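Local coordinates for protein beta-agarase AgaA (Microbulbifer thermotolerans, PDB 3WZ1) that hydrolyses the beta-1,4-galactosidic linkages of agarose from within the chain, releasing mainly neoagarotetraose, through its family 16 glycoside hydrolase catalytic domain, at residues A3-V8 with S26-Y31; M104-K109 with D267-Y272; S117-L122 with I130-A135; F186-V191 with Y202-L207. All coordinates share one frame; numbering follows the deposited sequence.

Overall arrangement
The four contacts run through the beta-jelly roll of the GH16 catalytic domain, from its outer face to the catalytic strand. Contact 1 lies on the outside, its centre about 9 Å from that of contact 2; D4 and D28 of the former and D267 of the latter bind one sodium ion. Contact 4 adjoins contact 2 in the same sheet, and the salt bridge E105 OE2 to R188 NH1 (2.8 Å) ties them. Contact 3, centred about 11 Å from contact 2, packs F119 and F121 against M104, A106 and V269; it carries E134, the predicted proton donor, and D131, whose side chain is about 2 Å from that of the predicted nucleophile E129. Its V132 and I133 also meet V189 of contact 4.

Contact 1. Residues A3-V8 with S26-Y31; sequences ADWDGV and SDDFNY. With NA (sodium ion), chain B.
D4 and D28 bring two loop segments together with their CA atoms 6.0 Å apart, A3-D6 being folded as a type I beta turn that leads into a type II turn, W5-V8. The pair forms part of a sodium site on the outside of the GH16 jelly roll, seen in this structure. D4 OD2 and the backbone oxygen D28 O each bind the ion at 2.3 Å, and G72 and D267 complete the protein ligands. The D28 side chain, its CG lodged between backbone N and carbonyl carbon (chi1 64°), turns back to the turn: OD2 accepts the D4 amide through its anti lone pair. The two side chains cross at about a right angle, and D4 OD1 lies 3.9 Å from D28 OD2; the ion, bound by the D4 carboxylate, probably offsets part of its charge. W5 points the far rim of its six-membered ring at 26-28, CH2 reaching S26 CB at 3.6 Å and CZ3 reaching D28 CB at the same distance. S26 OG is held by H23 and F271, and the W5 ring meets W268 edge-to-face. On one face of the indole sits A3 CB, displaced toward the rim, while D27 C lies at its edge, 3.7 Å from W5 CZ3.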
# COMPACT_ATOMS: atom_id res chain seq x y z
N ALA A 3 -3.98 9.76 19.51
CA ALA A 3 -3.79 8.88 18.35
C ALA A 3 -2.43 8.22 18.41
O ALA A 3 -1.47 8.73 19.00
CB ALA A 3 -3.93 9.65 17.04
N ASP A 4 -2.32 7.05 17.78
CA ASP A 4 -1.07 6.33 17.79
C ASP A 4 0.09 7.09 17.17
O ASP A 4 1.23 6.83 17.51
CB ASP A 4 -1.21 4.97 17.09
CG ASP A 4 -2.03 3.97 17.88
OD1 ASP A 4 -2.17 4.11 19.12
OD2 ASP A 4 -2.53 3.00 17.25
N TRP A 5 -0.19 8.00 16.24
CA TRP A 5 0.83 8.81 15.55
C TRP A 5 1.14 10.14 16.25
O TRP A 5 1.85 10.97 15.70
CB TRP A 5 0.40 9.10 14.09
CG TRP A 5 -0.94 9.75 14.01
CD1 TRP A 5 -1.27 11.02 14.38
CD2 TRP A 5 -2.17 9.15 13.55
NE1 TRP A 5 -2.60 11.24 14.21
CE2 TRP A 5 -3.18 10.11 13.68
CE3 TRP A 5 -2.50 7.88 13.03
CZ2 TRP A 5 -4.51 9.85 13.34
CZ3 TRP A 5 -3.82 7.64 12.68
CH2 TRP A 5 -4.80 8.61 12.84
N ASP A 6 0.57 10.37 17.43
CA ASP A 6 0.79 11.64 18.14
C ASP A 6 2.28 11.82 18.39
O ASP A 6 2.95 10.93 18.92
CB ASP A 6 0.04 11.69 19.48
CG ASP A 6 -1.47 11.98 19.34
OD1 ASP A 6 -2.00 12.32 18.25
OD2 ASP A 6 -2.16 11.85 20.37
N GLY A 7 2.78 12.98 17.99
CA GLY A 7 4.20 13.30 18.14
C GLY A 7 5.08 12.84 17.01
O GLY A 7 6.27 13.17 17.00
N VAL A 8 4.53 12.08 16.07
CA VAL A 8 5.32 11.59 14.93
C VAL A 8 5.17 12.58 13.79
O VAL A 8 4.11 12.68 13.17
CB VAL A 8 4.91 10.15 14.51
CG1 VAL A 8 5.76 9.63 13.37
CG2 VAL A 8 4.92 9.22 15.73
N SER A 26 -7.90 9.14 8.13
CA SER A 26 -6.83 8.63 9.00
C SER A 26 -7.42 7.74 10.09
O SER A 26 -8.45 8.09 10.69
CB SER A 26 -6.05 9.78 9.63
OG SER A 26 -5.60 10.69 8.62
N ASP A 27 -6.79 6.60 10.31
CA ASP A 27 -7.32 5.53 11.17
C ASP A 27 -6.13 4.85 11.86
O ASP A 27 -5.25 4.36 11.18
CB ASP A 27 -8.17 4.54 10.36
CG ASP A 27 -9.09 3.67 11.22
OD1 ASP A 27 -8.89 3.63 12.45
OD2 ASP A 27 -9.99 3.00 10.65
N ASP A 28 -6.13 4.83 13.19
CA ASP A 28 -5.13 4.08 13.95
C ASP A 28 -5.65 2.75 14.51
O ASP A 28 -4.96 2.09 15.28
CB ASP A 28 -4.45 4.94 15.02
CG ASP A 28 -5.39 5.42 16.10
OD1 ASP A 28 -6.62 5.18 16.00
OD2 ASP A 28 -4.89 6.07 17.05
N PHE A 29 -6.85 2.34 14.09
CA PHE A 29 -7.31 0.96 14.26
C PHE A 29 -7.40 0.53 15.73
O PHE A 29 -7.16 -0.63 16.06
CB PHE A 29 -6.44 0.01 13.42
CG PHE A 29 -6.51 0.30 11.95
CD1 PHE A 29 -7.70 0.14 11.26
CD2 PHE A 29 -5.39 0.76 11.25
CE1 PHE A 29 -7.78 0.44 9.92
CE2 PHE A 29 -5.47 1.05 9.91
CZ PHE A 29 -6.67 0.88 9.24
N ASN A 30 -7.79 1.46 16.58
CA ASN A 30 -8.00 1.16 17.99
C ASN A 30 -9.48 0.88 18.27
O ASN A 30 -10.18 1.59 19.00
CB ASN A 30 -7.43 2.28 18.86
CG ASN A 30 -5.93 2.27 18.87
OD1 ASN A 30 -5.29 3.23 18.46
ND2 ASN A 30 -5.35 1.17 19.30
N TYR A 31 -9.94 -0.19 17.64
CA TYR A 31 -11.29 -0.70 17.83
C TYR A 31 -11.28 -2.17 17.45
O TYR A 31 -10.31 -2.67 16.86
CB TYR A 31 -12.32 0.07 17.00
CG TYR A 31 -11.99 0.23 15.52
CD1 TYR A 31 -11.24 1.30 15.07
CD2 TYR A 31 -12.49 -0.67 14.58
CE1 TYR A 31 -10.94 1.45 13.74
CE2 TYR A 31 -12.22 -0.53 13.24
CZ TYR A 31 -11.44 0.54 12.82
OH TYR A 31 -11.17 0.69 11.46
NA NA B . -2.83 1.31 15.76

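Contact 2. Residues M104-K109 with D267-Y272; sequences MEARAK and DWVRFY. With NA (sodium ion), chain B.
E105 sends CG anti to its backbone N (chi1 -172°) and R270 holds CG between N and the carbonyl carbon (chi1 68°), which lays the two chains side by side, pointing the same way. E105 OE1 accepts R270 NE at 2.8 Å from above the carboxylate plane, although it lies close to the guanidinium plane. The same oxygen takes W268 NE1 at 3.1 Å on its anti lone pair, in the indole plane, so two donors grip it, with a weak third bond from R270 NH2, while the indole N-H is satisfied by the carboxylate. E105 OE2 is held by Y103 and R188. This buried carboxylate probably stays ionised between its two arginines. R107 is extended across W268: its CB stands over the centre of the indole face, and CD makes a CH-pi contact 3.7 Å from the centroid of the six-membered ring. Its NH1 ends in a salt bridge to D267 OD2 (2.8 Å), while D267 O and OD1 both bind sodium. The strands are antiparallel, and a classic beta bulge sets D267 and W268 opposite R107; D267 N donates to R107 O at 2.8 Å. Side chains of M104, A106, V269 and F271 occupy the other face, where M104 CB meets F271 CD2 at 3.9 Å. That face packs on F119 and F121 of strand 116-123, while strand 187-195 continues the sheet beyond 102-109 and the loop at D27 bonds to V269.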
# COMPACT_ATOMS: atom_id res chain seq x y z
N MET A 104 0.37 10.80 2.43
CA MET A 104 -0.32 9.53 2.71
C MET A 104 0.70 8.56 3.29
O MET A 104 1.70 8.28 2.64
CB MET A 104 -0.87 8.96 1.40
CG MET A 104 -1.59 9.99 0.56
SD MET A 104 -2.26 9.36 -1.02
CE MET A 104 -0.78 8.92 -1.89
N GLU A 105 0.44 8.04 4.49
CA GLU A 105 1.45 7.26 5.22
C GLU A 105 0.85 6.10 5.97
O GLU A 105 -0.23 6.23 6.56
CB GLU A 105 2.17 8.19 6.19
CG GLU A 105 3.39 7.58 6.88
CD GLU A 105 3.80 8.42 8.06
OE1 GLU A 105 3.15 8.28 9.13
OE2 GLU A 105 4.76 9.15 7.90
N ALA A 106 1.55 4.97 5.97
CA ALA A 106 1.17 3.83 6.81
C ALA A 106 2.33 3.44 7.70
O ALA A 106 3.48 3.55 7.30
CB ALA A 106 0.79 2.63 5.98
N ARG A 107 2.00 2.97 8.90
CA ARG A 107 2.98 2.31 9.75
C ARG A 107 2.57 0.85 9.80
O ARG A 107 1.44 0.52 10.19
CB ARG A 107 3.01 2.92 11.15
CG ARG A 107 3.98 2.21 12.10
CD ARG A 107 4.11 2.90 13.45
NE ARG A 107 5.26 2.35 14.17
CZ ARG A 107 5.19 1.51 15.21
NH1 ARG A 107 4.04 1.11 15.72
NH2 ARG A 107 6.31 1.08 15.76
N ALA A 108 3.47 -0.02 9.35
CA ALA A 108 3.08 -1.41 9.05
C ALA A 108 4.22 -2.38 9.15
O ALA A 108 5.38 -1.99 9.07
CB ALA A 108 2.45 -1.50 7.66
N LYS A 109 3.86 -3.66 9.36
CA LYS A 109 4.82 -4.77 9.43
C LYS A 109 4.44 -5.75 8.35
O LYS A 109 3.40 -6.39 8.44
CB LYS A 109 4.78 -5.42 10.81
CG LYS A 109 5.86 -6.47 11.03
CD LYS A 109 5.82 -6.98 12.46
CE LYS A 109 6.84 -8.07 12.70
NZ LYS A 109 6.51 -8.77 13.97
N ASP A 267 -0.47 -0.70 11.80
CA ASP A 267 -0.72 0.07 13.02
C ASP A 267 -1.58 1.29 12.73
O ASP A 267 -2.48 1.64 13.50
CB ASP A 267 0.61 0.49 13.68
CG ASP A 267 0.43 0.99 15.09
OD1 ASP A 267 -0.53 0.61 15.78
OD2 ASP A 267 1.29 1.79 15.52
N TRP A 268 -1.29 1.97 11.62
CA TRP A 268 -2.07 3.16 11.23
C TRP A 268 -1.94 3.46 9.76
O TRP A 268 -0.94 3.12 9.12
CB TRP A 268 -1.68 4.41 12.05
CG TRP A 268 -0.36 5.15 11.66
CD1 TRP A 268 -0.02 5.76 10.46
CD2 TRP A 268 0.72 5.44 12.55
NE1 TRP A 268 1.21 6.36 10.55
CE2 TRP A 268 1.68 6.17 11.83
CE3 TRP A 268 0.97 5.11 13.89
CZ2 TRP A 268 2.86 6.58 12.40
CZ3 TRP A 268 2.12 5.54 14.45
CH2 TRP A 268 3.07 6.26 13.71
N VAL A 269 -2.97 4.11 9.24
CA VAL A 269 -2.87 4.88 8.00
C VAL A 269 -3.30 6.30 8.34
O VAL A 269 -4.28 6.51 9.05
CB VAL A 269 -3.68 4.28 6.84
CG1 VAL A 269 -3.15 2.90 6.46
CG2 VAL A 269 -5.18 4.20 7.15
N ARG A 270 -2.55 7.29 7.85
CA ARG A 270 -2.89 8.66 8.10
C ARG A 270 -2.61 9.49 6.86
O ARG A 270 -1.72 9.16 6.04
CB ARG A 270 -2.15 9.21 9.33
CG ARG A 270 -0.65 9.37 9.20
CD ARG A 270 -0.02 9.88 10.50
NE ARG A 270 1.41 10.07 10.35
CZ ARG A 270 2.18 10.88 11.09
NH1 ARG A 270 1.64 11.67 12.01
NH2 ARG A 270 3.49 10.89 10.87
N PHE A 271 -3.36 10.57 6.75
CA PHE A 271 -3.36 11.38 5.56
C PHE A 271 -3.44 12.82 6.00
O PHE A 271 -4.23 13.14 6.89
CB PHE A 271 -4.58 11.03 4.70
CG PHE A 271 -4.77 9.56 4.48
CD1 PHE A 271 -5.49 8.82 5.38
CD2 PHE A 271 -4.22 8.92 3.38
CE1 PHE A 271 -5.65 7.44 5.21
CE2 PHE A 271 -4.38 7.56 3.20
CZ PHE A 271 -5.09 6.83 4.11
N TYR A 272 -2.64 13.70 5.38
CA TYR A 272 -2.67 15.13 5.71
C TYR A 272 -2.76 15.98 4.47
O TYR A 272 -2.14 15.66 3.44
CB TYR A 272 -1.41 15.55 6.50
CG TYR A 272 -1.27 14.93 7.87
CD1 TYR A 272 -0.70 13.68 8.02
CD2 TYR A 272 -1.71 15.59 9.03
CE1 TYR A 272 -0.57 13.09 9.26
CE2 TYR A 272 -1.57 15.00 10.28
CZ TYR A 272 -1.00 13.75 10.38
OH TYR A 272 -0.87 13.17 11.65
NA NA B . -2.83 1.31 15.76

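Contact 3. Residues S117-L122 with I130-A135; sequences SDFWFL and IDVIEA
The antiparallel hairpin of strands 116-123 and 128-135 carries the predicted catalytic glutamates of this GH16 domain, and F119 faces both V132 and I133 across it in a classic beta bulge. F119 O accepts two amides, V132 N at 3.0 Å and I133 N at 2.9 Å, the second in the carbonyl plane on a lone pair. The extra residue shifts the register by one, while F119 N donates to I133 O at 2.7 Å. F119, with CG anti to the backbone N (chi1 171°), runs alongside V132, its CD2 3.6 Å from V132 CB. The CG2 branch of V132 lies at the edge of the F121 ring, 3.6 Å from F121 CE2. F121 CE2 in turn sits over one face of F119, offset toward the rim. A106 and M104 of strand 102-109 and V269 and F271 of strand 264-276 pack against this apolar face. W120, D118, D131 and E134 occupy the opposite face. W120 CB passes D131 OD1 at 3.6 Å, and D118 lies side by side with E134, OD1 touching E134 CG at 3.5 Å. The E134 carboxylate is held by H151 and Q241. E134 is the predicted proton donor and nearby E129 the predicted nucleophile; residues 129-134, EIDVIE, fit the GH16 signature E-[ILV]-D-[IVAF]-[VILMF](0,1)-E in its longer form, whose extra residue makes the beta bulge.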
# COMPACT_ATOMS: atom_id res chain seq x y z
N SER A 117 2.82 -7.25 0.36
CA SER A 117 2.12 -6.50 1.41
C SER A 117 2.02 -5.07 0.90
O SER A 117 3.05 -4.44 0.57
CB SER A 117 2.88 -6.53 2.75
OG SER A 117 2.99 -7.85 3.27
N ASP A 118 0.79 -4.56 0.77
CA ASP A 118 0.54 -3.32 0.03
C ASP A 118 -0.23 -2.25 0.81
O ASP A 118 -1.18 -2.55 1.55
CB ASP A 118 -0.26 -3.59 -1.25
CG ASP A 118 0.40 -4.61 -2.16
OD1 ASP A 118 1.64 -4.54 -2.33
OD2 ASP A 118 -0.34 -5.47 -2.75
N PHE A 119 0.17 -1.00 0.58
CA PHE A 119 -0.59 0.21 0.95
C PHE A 119 -0.47 1.09 -0.26
O PHE A 119 0.63 1.54 -0.62
CB PHE A 119 -0.01 0.88 2.19
CG PHE A 119 -0.59 2.24 2.51
CD1 PHE A 119 -1.96 2.42 2.69
CD2 PHE A 119 0.26 3.33 2.65
CE1 PHE A 119 -2.46 3.69 3.03
CE2 PHE A 119 -0.24 4.59 2.97
CZ PHE A 119 -1.59 4.76 3.18
N TRP A 120 -1.59 1.25 -0.97
CA TRP A 120 -1.52 1.82 -2.31
C TRP A 120 -2.82 2.53 -2.68
O TRP A 120 -3.78 2.51 -1.92
CB TRP A 120 -1.14 0.75 -3.32
CG TRP A 120 -2.14 -0.35 -3.49
CD1 TRP A 120 -2.52 -1.26 -2.55
CD2 TRP A 120 -2.84 -0.69 -4.69
NE1 TRP A 120 -3.41 -2.15 -3.09
CE2 TRP A 120 -3.64 -1.81 -4.40
CE3 TRP A 120 -2.87 -0.15 -5.97
CZ2 TRP A 120 -4.46 -2.41 -5.36
CZ3 TRP A 120 -3.70 -0.73 -6.91
CH2 TRP A 120 -4.48 -1.86 -6.60
N PHE A 121 -2.79 3.15 -3.86
CA PHE A 121 -3.81 4.08 -4.31
C PHE A 121 -4.14 3.86 -5.75
O PHE A 121 -3.26 3.65 -6.55
CB PHE A 121 -3.31 5.53 -4.07
CG PHE A 121 -3.13 5.80 -2.62
CD1 PHE A 121 -4.19 6.31 -1.87
CD2 PHE A 121 -1.98 5.40 -1.98
CE1 PHE A 121 -4.08 6.44 -0.49
CE2 PHE A 121 -1.87 5.51 -0.60
CZ PHE A 121 -2.92 6.03 0.12
N LEU A 122 -5.43 3.87 -6.06
CA LEU A 122 -5.88 3.61 -7.43
C LEU A 122 -7.10 4.45 -7.77
O LEU A 122 -8.01 4.57 -6.96
CB LEU A 122 -6.23 2.12 -7.60
CG LEU A 122 -6.53 1.61 -9.00
CD1 LEU A 122 -5.32 1.74 -9.91
CD2 LEU A 122 -7.00 0.17 -8.92
N ILE A 130 -0.65 4.92 -7.33
CA ILE A 130 0.54 5.24 -6.54
C ILE A 130 0.74 4.15 -5.50
O ILE A 130 -0.20 3.83 -4.76
CB ILE A 130 0.42 6.61 -5.86
CG1 ILE A 130 0.30 7.71 -6.93
CG2 ILE A 130 1.61 6.90 -4.95
CD1 ILE A 130 -0.14 9.07 -6.42
N ASP A 131 1.94 3.55 -5.47
CA ASP A 131 2.29 2.49 -4.51
C ASP A 131 3.19 3.00 -3.39
O ASP A 131 4.39 3.29 -3.64
CB ASP A 131 3.00 1.38 -5.23
CG ASP A 131 2.22 0.90 -6.40
OD1 ASP A 131 1.07 0.44 -6.14
OD2 ASP A 131 2.70 1.02 -7.54
N VAL A 132 2.66 3.04 -2.18
CA VAL A 132 3.39 3.58 -1.03
C VAL A 132 4.16 2.45 -0.35
O VAL A 132 5.39 2.44 -0.38
CB VAL A 132 2.45 4.34 -0.06
CG1 VAL A 132 3.22 4.88 1.14
CG2 VAL A 132 1.74 5.48 -0.78
N ILE A 133 3.44 1.47 0.23
CA ILE A 133 4.07 0.19 0.61
C ILE A 133 3.73 -0.85 -0.46
O ILE A 133 2.55 -1.11 -0.76
CB ILE A 133 3.65 -0.34 2.01
CG1 ILE A 133 4.02 0.66 3.10
CG2 ILE A 133 4.28 -1.71 2.27
CD1 ILE A 133 3.62 0.24 4.49
N GLU A 134 4.77 -1.41 -1.06
CA GLU A 134 4.66 -2.62 -1.88
C GLU A 134 5.96 -3.36 -1.66
O GLU A 134 7.02 -2.90 -2.09
CB GLU A 134 4.45 -2.32 -3.36
CG GLU A 134 4.38 -3.57 -4.21
CD GLU A 134 3.95 -3.30 -5.63
OE1 GLU A 134 4.73 -2.70 -6.41
OE2 GLU A 134 2.79 -3.64 -5.97
N ALA A 135 5.89 -4.47 -0.95
CA ALA A 135 7.10 -5.14 -0.54
C ALA A 135 6.82 -6.58 -0.20
O ALA A 135 5.66 -6.95 0.09
CB ALA A 135 7.69 -4.43 0.66

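Contact 4. Residues F186-V191 with Y202-L207; sequences FHRVGV and YVDGKL
H187 and R188 of strand 187-195 grip D204, which sits with G205 at the centre of a type I' turn, V203-K206, between strands 198-203 and 206-212. From its CB outward, R188 first sets CG between backbone N and carbonyl carbon (chi1 71°), where CG passes D204 CA at 3.8 Å. The chain stays extended to NE, 3.9 Å from G205 N, and the guanidinium then lies with one face against the glycine backbone. G205, with no side chain, lets R188 NH2 lie directly on its CA at 3.3 Å. At the tip NH1 makes a salt bridge to E105 and a hydrogen bond to P9 O. D204 turns its carboxylate back on the first strand and uses both oxygens. OD2 accepts H187 ND1 at 2.7 Å through its syn lone pair, in the imidazole plane and nearly straight, while OD1 takes the R188 amide at 2.9 Å almost along its C-O bond. D204 N answers with a bond to R188 O (2.8 Å), and G190 and Y202 continue the ladder as a hydrogen-bonded antiparallel pair. A water that accepts from G205 N donates weakly to R188 O. The D204 carboxylate thus ties the turn to strand 187-195, beyond the backbone bonds between V203 and K206 that close it, and the aspartate would tend to stabilise a protonated H187.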
# COMPACT_ATOMS: atom_id res chain seq x y z
N PHE A 186 7.66 -2.85 12.69
CA PHE A 186 6.84 -1.81 12.08
C PHE A 186 7.72 -0.67 11.55
O PHE A 186 8.62 -0.21 12.22
CB PHE A 186 5.80 -1.28 13.06
CG PHE A 186 4.70 -2.24 13.31
CD1 PHE A 186 4.85 -3.26 14.23
CD2 PHE A 186 3.52 -2.15 12.61
CE1 PHE A 186 3.82 -4.15 14.47
CE2 PHE A 186 2.49 -3.05 12.83
CZ PHE A 186 2.65 -4.06 13.76
N HIS A 187 7.43 -0.24 10.33
CA HIS A 187 8.12 0.90 9.71
C HIS A 187 7.07 1.82 9.15
O HIS A 187 5.94 1.38 8.86
CB HIS A 187 9.02 0.44 8.58
CG HIS A 187 10.20 -0.32 9.06
ND1 HIS A 187 11.38 0.30 9.43
CD2 HIS A 187 10.39 -1.64 9.29
CE1 HIS A 187 12.24 -0.61 9.85
NE2 HIS A 187 11.67 -1.80 9.76
N ARG A 188 7.41 3.09 8.99
CA ARG A 188 6.44 3.98 8.40
C ARG A 188 6.89 4.39 7.03
O ARG A 188 8.07 4.69 6.82
CB ARG A 188 6.07 5.15 9.32
CG ARG A 188 7.10 6.18 9.51
CD ARG A 188 6.49 7.28 10.38
NE ARG A 188 7.50 8.24 10.77
CZ ARG A 188 7.51 9.55 10.50
NH1 ARG A 188 6.56 10.12 9.78
NH2 ARG A 188 8.49 10.29 11.00
N VAL A 189 5.99 4.31 6.08
CA VAL A 189 6.31 4.63 4.70
C VAL A 189 5.23 5.59 4.23
O VAL A 189 4.04 5.33 4.39
CB VAL A 189 6.36 3.38 3.81
CG1 VAL A 189 6.82 3.73 2.42
CG2 VAL A 189 7.29 2.35 4.43
N GLY A 190 5.65 6.72 3.68
CA GLY A 190 4.72 7.72 3.22
C GLY A 190 5.07 8.29 1.86
O GLY A 190 6.22 8.24 1.42
N VAL A 191 4.05 8.80 1.17
CA VAL A 191 4.29 9.57 -0.06
C VAL A 191 3.62 10.93 0.06
O VAL A 191 2.48 11.04 0.54
CB VAL A 191 3.78 8.83 -1.31
CG1 VAL A 191 3.86 9.69 -2.58
CG2 VAL A 191 4.58 7.56 -1.54
N TYR A 202 8.99 8.73 1.60
CA TYR A 202 9.61 8.85 2.92
C TYR A 202 9.56 7.53 3.67
O TYR A 202 8.50 6.89 3.73
CB TYR A 202 8.89 9.92 3.74
CG TYR A 202 8.97 11.31 3.14
CD1 TYR A 202 8.10 11.71 2.14
CD2 TYR A 202 9.88 12.22 3.63
CE1 TYR A 202 8.16 12.99 1.62
CE2 TYR A 202 9.95 13.51 3.13
CZ TYR A 202 9.08 13.88 2.11
OH TYR A 202 9.16 15.16 1.61
N VAL A 203 10.70 7.11 4.22
CA VAL A 203 10.77 5.88 5.00
C VAL A 203 11.25 6.25 6.40
O VAL A 203 12.31 6.87 6.55
CB VAL A 203 11.71 4.85 4.34
CG1 VAL A 203 11.88 3.63 5.24
CG2 VAL A 203 11.19 4.43 2.97
N ASP A 204 10.46 5.92 7.42
CA ASP A 204 10.81 6.22 8.80
C ASP A 204 11.26 7.68 8.99
O ASP A 204 12.25 7.98 9.68
CB ASP A 204 11.86 5.21 9.30
CG ASP A 204 11.33 3.79 9.32
OD1 ASP A 204 10.14 3.65 9.64
OD2 ASP A 204 12.11 2.84 9.08
N GLY A 205 10.51 8.58 8.36
CA GLY A 205 10.67 10.01 8.53
C GLY A 205 11.69 10.68 7.65
O GLY A 205 11.91 11.88 7.80
N LYS A 206 12.30 9.94 6.74
CA LYS A 206 13.37 10.50 5.90
C LYS A 206 13.01 10.42 4.44
O LYS A 206 12.51 9.39 3.97
CB LYS A 206 14.68 9.76 6.15
CG LYS A 206 15.18 9.86 7.59
CD LYS A 206 15.48 11.29 8.00
CE LYS A 206 16.03 11.39 9.41
NZ LYS A 206 17.13 10.42 9.65
N LEU A 207 13.27 11.50 3.70
CA LEU A 207 13.09 11.49 2.25
C LEU A 207 14.10 10.54 1.65
O LEU A 207 15.31 10.73 1.83
CB LEU A 207 13.30 12.91 1.68
CG LEU A 207 13.21 13.04 0.17
CD1 LEU A 207 11.80 12.79 -0.31
CD2 LEU A 207 13.66 14.42 -0.27
O HOH W 1 8.00 8.12 6.74